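Local coordinates for lipid II:glycine glycyltransferase (Staphylococcus aureus, PDB 6SNR), which probably adds the first glycine of the pentaglycine bridge to the lysine of lipid II, taking it from glycyl-tRNA(Gly), during cell-wall synthesis, at residues 369-372 with 373-377; 167-170 with 171-175. All coordinates share one frame; numbering follows the deposited sequence.

Interaction 1: residues 369-372 with 373-377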
loop_
_atom_site.group_PDB
_atom_site.type_symbol
_atom_site.label_atom_id
_atom_site.label_comp_id
_atom_site.label_asym_id
_atom_site.label_seq_id
_atom_site.Cartn_x
_atom_site.Cartn_y
_atom_site.Cartn_z
ATOM N N GLY A 369 2.465 10.646 13.354
ATOM C CA GLY A 369 1.365 10.774 12.426
ATOM C C GLY A 369 1.117 9.475 11.662
ATOM O O GLY A 369 -0.041 9.093 11.395
ATOM N N LEU A 370 2.199 8.761 11.362
ATOM C CA LEU A 370 2.027 7.449 10.699
ATOM C C LEU A 370 1.245 6.458 11.544
ATOM O O LEU A 370 0.457 5.659 11.025
ATOM C CB LEU A 370 3.385 6.819 10.361
ATOM C CG LEU A 370 4.255 7.613 9.395
ATOM C CD1 LEU A 370 5.663 7.048 9.332
ATOM C CD2 LEU A 370 3.639 7.668 8.015
ATOM N N TRP A 371 1.501 6.483 12.854
ATOM C CA TRP A 371 0.818 5.561 13.772
ATOM C C TRP A 371 -0.658 5.942 13.883
ATOM O O TRP A 371 -1.529 5.076 13.760
ATOM C CB TRP A 371 1.504 5.597 15.113
ATOM C CG TRP A 371 0.796 4.922 16.229
ATOM C CD1 TRP A 371 0.096 5.549 17.234
ATOM C CD2 TRP A 371 0.761 3.529 16.525
ATOM N NE1 TRP A 371 -0.375 4.624 18.116
ATOM C CE2 TRP A 371 0.013 3.371 17.706
ATOM C CE3 TRP A 371 1.292 2.380 15.910
ATOM C CZ2 TRP A 371 -0.200 2.131 18.278
ATOM C CZ3 TRP A 371 1.070 1.157 16.470
ATOM C CH2 TRP A 371 0.321 1.029 17.649
ATOM N N ALA A 372 -0.916 7.245 14.063
ATOM C CA ALA A 372 -2.275 7.771 14.227
ATOM C C ALA A 372 -3.175 7.447 13.028
ATOM O O ALA A 372 -4.370 7.125 13.174
ATOM C CB ALA A 372 -2.209 9.284 14.454
ATOM N N PHE A 373 -2.587 7.558 11.834
ATOM C CA PHE A 373 -3.235 7.276 10.566
ATOM C C PHE A 373 -3.465 5.778 10.432
ATOM O O PHE A 373 -4.583 5.342 10.193
ATOM C CB PHE A 373 -2.386 7.828 9.403
ATOM C CG PHE A 373 -2.609 7.169 8.068
ATOM C CD1 PHE A 373 -3.866 6.979 7.545
ATOM C CD2 PHE A 373 -1.506 6.845 7.277
ATOM C CE1 PHE A 373 -4.045 6.395 6.290
ATOM C CE2 PHE A 373 -1.676 6.272 6.039
ATOM C CZ PHE A 373 -2.947 6.063 5.536
ATOM N N LYS A 374 -2.389 4.971 10.535
ATOM C CA LYS A 374 -2.517 3.594 10.133
ATOM C C LYS A 374 -3.325 2.734 11.136
ATOM O O LYS A 374 -3.985 1.799 10.730
ATOM C CB LYS A 374 -1.112 3.004 9.855
ATOM C CG LYS A 374 -0.450 3.737 8.711
ATOM C CD LYS A 374 1.053 3.398 8.590
ATOM C CE LYS A 374 1.776 4.279 7.572
ATOM N NZ LYS A 374 3.103 3.707 7.077
ATOM N N LYS A 375 -3.307 3.128 12.420
ATOM C CA LYS A 375 -3.910 2.300 13.461
ATOM C C LYS A 375 -5.454 2.178 13.343
ATOM O O LYS A 375 -6.020 1.278 13.899
ATOM C CB LYS A 375 -3.518 2.803 14.851
ATOM C CG LYS A 375 -4.152 4.126 15.305
ATOM C CD LYS A 375 -3.631 4.474 16.687
ATOM C CE LYS A 375 -4.582 5.400 17.435
ATOM N NZ LYS A 375 -4.139 5.593 18.846
ATOM N N VAL A 376 -6.109 3.089 12.622
ATOM C CA VAL A 376 -7.582 3.095 12.569
ATOM C C VAL A 376 -8.185 2.264 11.466
ATOM O O VAL A 376 -9.396 2.188 11.327
ATOM C CB VAL A 376 -8.158 4.544 12.546
ATOM C CG1 VAL A 376 -7.706 5.326 13.761
ATOM C CG2 VAL A 376 -7.822 5.285 11.272
ATOM N N TRP A 377 -7.324 1.624 10.642
ATOM C CA TRP A 377 -7.755 0.915 9.474
ATOM C C TRP A 377 -7.837 -0.626 9.604
ATOM O O TRP A 377 -7.659 -1.373 8.613
ATOM C CB TRP A 377 -6.811 1.323 8.301
ATOM C CG TRP A 377 -7.156 2.699 7.847
ATOM C CD1 TRP A 377 -6.507 3.835 8.130
ATOM C CD2 TRP A 377 -8.270 3.064 7.015
ATOM N NE1 TRP A 377 -7.145 4.915 7.528
ATOM C CE2 TRP A 377 -8.222 4.460 6.834
ATOM C CE3 TRP A 377 -9.328 2.342 6.429
ATOM C CZ2 TRP A 377 -9.212 5.169 6.089
ATOM C CZ3 TRP A 377 -10.276 3.045 5.657
ATOM C CH2 TRP A 377 -10.212 4.461 5.535
#

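Interaction 2: residues 167-170 with 171-175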
loop_
_atom_site.group_PDB
_atom_site.type_symbol
_atom_site.label_atom_id
_atom_site.label_comp_id
_atom_site.label_asym_id
_atom_site.label_seq_id
_atom_site.Cartn_x
_atom_site.Cartn_y
_atom_site.Cartn_z
ATOM N N ASN A 167 -13.602 5.893 12.566
ATOM C CA ASN A 167 -13.253 5.750 11.142
ATOM C C ASN A 167 -14.315 5.019 10.329
ATOM O O ASN A 167 -14.547 5.341 9.157
ATOM C CB ASN A 167 -11.902 4.999 11.017
ATOM C CG ASN A 167 -11.327 5.092 9.641
ATOM O OD1 ASN A 167 -11.337 6.153 9.035
ATOM N ND2 ASN A 167 -10.801 3.969 9.139
ATOM N N ARG A 168 -14.997 4.031 10.918
ATOM C CA ARG A 168 -16.097 3.371 10.225
ATOM C C ARG A 168 -17.143 4.400 9.827
ATOM O O ARG A 168 -17.703 4.349 8.716
ATOM C CB ARG A 168 -16.794 2.300 11.088
ATOM C CG ARG A 168 -15.911 1.154 11.508
ATOM C CD ARG A 168 -16.704 -0.043 11.954
ATOM N NE ARG A 168 -17.414 0.163 13.227
ATOM C CZ ARG A 168 -16.948 -0.051 14.458
ATOM N NH1 ARG A 168 -15.713 -0.528 14.701
ATOM N NH2 ARG A 168 -17.773 0.170 15.510
ATOM N N SER A 169 -17.428 5.319 10.755
ATOM C CA SER A 169 -18.433 6.324 10.474
ATOM C C SER A 169 -17.993 7.231 9.307
ATOM O O SER A 169 -18.805 7.580 8.441
ATOM C CB SER A 169 -18.758 7.158 11.716
ATOM O OG SER A 169 -19.450 8.325 11.316
ATOM N N LYS A 170 -16.700 7.547 9.257
ATOM C CA LYS A 170 -16.166 8.419 8.208
ATOM C C LYS A 170 -16.181 7.704 6.860
ATOM O O LYS A 170 -16.452 8.315 5.834
ATOM C CB LYS A 170 -14.729 8.875 8.495
ATOM C CG LYS A 170 -14.513 9.775 9.704
ATOM C CD LYS A 170 -14.725 11.264 9.465
ATOM C CE LYS A 170 -13.970 12.069 10.533
ATOM N NZ LYS A 170 -14.481 13.449 10.755
ATOM N N VAL A 171 -15.874 6.400 6.849
ATOM C CA VAL A 171 -15.948 5.619 5.619
ATOM C C VAL A 171 -17.382 5.576 5.061
ATOM O O VAL A 171 -17.590 5.763 3.875
ATOM C CB VAL A 171 -15.365 4.192 5.784
ATOM C CG1 VAL A 171 -15.629 3.344 4.553
ATOM C CG2 VAL A 171 -13.857 4.273 6.095
ATOM N N ARG A 172 -18.374 5.332 5.936
ATOM C CA ARG A 172 -19.758 5.290 5.483
ATOM C C ARG A 172 -20.152 6.636 4.886
ATOM O O ARG A 172 -20.832 6.667 3.881
ATOM C CB ARG A 172 -20.688 4.908 6.639
ATOM C CG ARG A 172 -20.517 3.461 7.093
ATOM C CD ARG A 172 -21.764 2.916 7.804
ATOM N NE ARG A 172 -21.460 1.625 8.410
ATOM C CZ ARG A 172 -20.880 1.475 9.594
ATOM N NH1 ARG A 172 -20.634 2.521 10.356
ATOM N NH2 ARG A 172 -20.628 0.241 10.046
ATOM N N LEU A 173 -19.708 7.737 5.489
ATOM C CA LEU A 173 -19.979 9.069 4.932
ATOM C C LEU A 173 -19.304 9.232 3.585
ATOM O O LEU A 173 -19.882 9.699 2.625
ATOM C CB LEU A 173 -19.522 10.168 5.866
ATOM C CG LEU A 173 -20.371 10.315 7.128
ATOM C CD1 LEU A 173 -19.721 11.346 8.036
ATOM C CD2 LEU A 173 -21.828 10.660 6.817
ATOM N N ALA A 174 -18.060 8.778 3.502
ATOM C CA ALA A 174 -17.352 8.905 2.250
ATOM C C ALA A 174 -18.024 8.193 1.073
ATOM O O ALA A 174 -18.034 8.700 -0.054
ATOM C CB ALA A 174 -15.917 8.392 2.441
ATOM N N LEU A 175 -18.588 7.030 1.339
ATOM C CA LEU A 175 -19.284 6.229 0.329
ATOM C C LEU A 175 -20.527 6.946 -0.164
ATOM O O LEU A 175 -20.927 6.738 -1.290
ATOM C CB LEU A 175 -19.689 4.868 0.898
ATOM C CG LEU A 175 -18.557 3.914 1.264
ATOM C CD1 LEU A 175 -19.022 2.681 2.054
ATOM C CD2 LEU A 175 -17.835 3.539 -0.024
#

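Interaction 1: residues 369-372 with 373-377
The first torsions of Trp371 and Lys375 bring the indole and the lysine chain together: CG of Trp371 stands anti to the backbone N (chi1 169°), while CG of Lys375 is wedged between its own N and carbonyl carbon (chi1 71°). The lysine chain, extended from there on, crosses the indole at about a right angle. Its CD lies over one face of the five-membered ring, 3.9 Å from the centroid and displaced toward the rim at NE1, a CH-pi contact. One residue earlier, Leu370 and Lys374 run side by side in the same direction, with Leu370 CD2 3.9 Å from Lys374 CE. Both are i, i+4 pairs toward the end of helix 368-374, where Phe373, Lys374 and Lys375 donate their backbone N-H groups to the carbonyls of Gly369, Leu370 and Trp371 and a type I beta turn follows from Lys374 to Trp377. Lys374 NZ hydrogen-bonds to the carbonyl oxygens of Phe354 and Gly356, so the ammonium of this buried lysine is satisfied by strand 351-356, of the same sheet as strand 146-151. Met148 of strand 146-151 touches Trp371, Lys374 and Lys375, whereas Phe373 reaches Gln337 on helix 332-347.

Interaction 2: residues 167-170 with 171-175
Arg168 and Arg172, one helical turn apart, make the closest side-chain to side-chain approach between the segments, without a hydrogen bond between their side chains. Arg172 NH1 comes to 3.9 Å from Arg168 CB, its chain extended from CG to NE and running back along the helix toward the preceding turn. Arg168 bends at chi3 (-69°), and its NH1 is bound by the carbonyl of Phe163, just before the helix. The two like charges remain near each other, Arg168 NE being 4.5 Å from Arg172 NH2, so some mutual repulsion is likely, probably eased for Arg168 by that carbonyl.

Backbone hydrogen bonds form a second group. Val171, Arg172, Leu173 and Ala174 give their N-H groups to the carbonyls of Asn167, Arg168, Ser169 and Lys170, the regular i+4 to i backbone bonding of an alpha helix, with Val171 N 2.9 Å from Asn167 O. This is helix 165-177 of the FemABX fold, which leads into strand 180-183 at the edge of a seven-stranded mixed sheet. At its start, the side chain of Glu164 accepts a hydrogen bond from Asn167 N through OE1.

Van der Waals contacts between successive turns set side-chain carbons against backbone carbonyl oxygens. Val171 CG2, anti to its carbonyl carbon, sits 3.3 Å from Asn167 O, and Leu173 CG approaches Ser169 O at 3.4 Å. Ala174 CB lies at the same distance from Lys170 O. Beyond the helix, Val171 packs on Leu160 of helix 156-162 and on Tyr338 of helix 332-347, while Leu173 and Ala174 both rest on Leu331, in the loop leading into helix 332-347.

Interaction 2 precedes interaction 1 in the chain, and their centres are about 16 Å apart, yet the two meet directly through the turn that follows helix 368-374. Val376 O and Asn167 ND2 lie 3.2 Å apart in a weak hydrogen bond. Beside it the Trp377 indole packs on helix 165-177, with CD2 3.4 Å from Asn167 ND2 and CH2 3.7 Å from Val171 CG2. Trp377 also meets Phe163 edge-to-face, extending the join to the residues just ahead of that helix. Helix 332-347 is a shared neighbour: Trp377 touches its Gln337 and Met341, and Asn167 and Lys170 its His334.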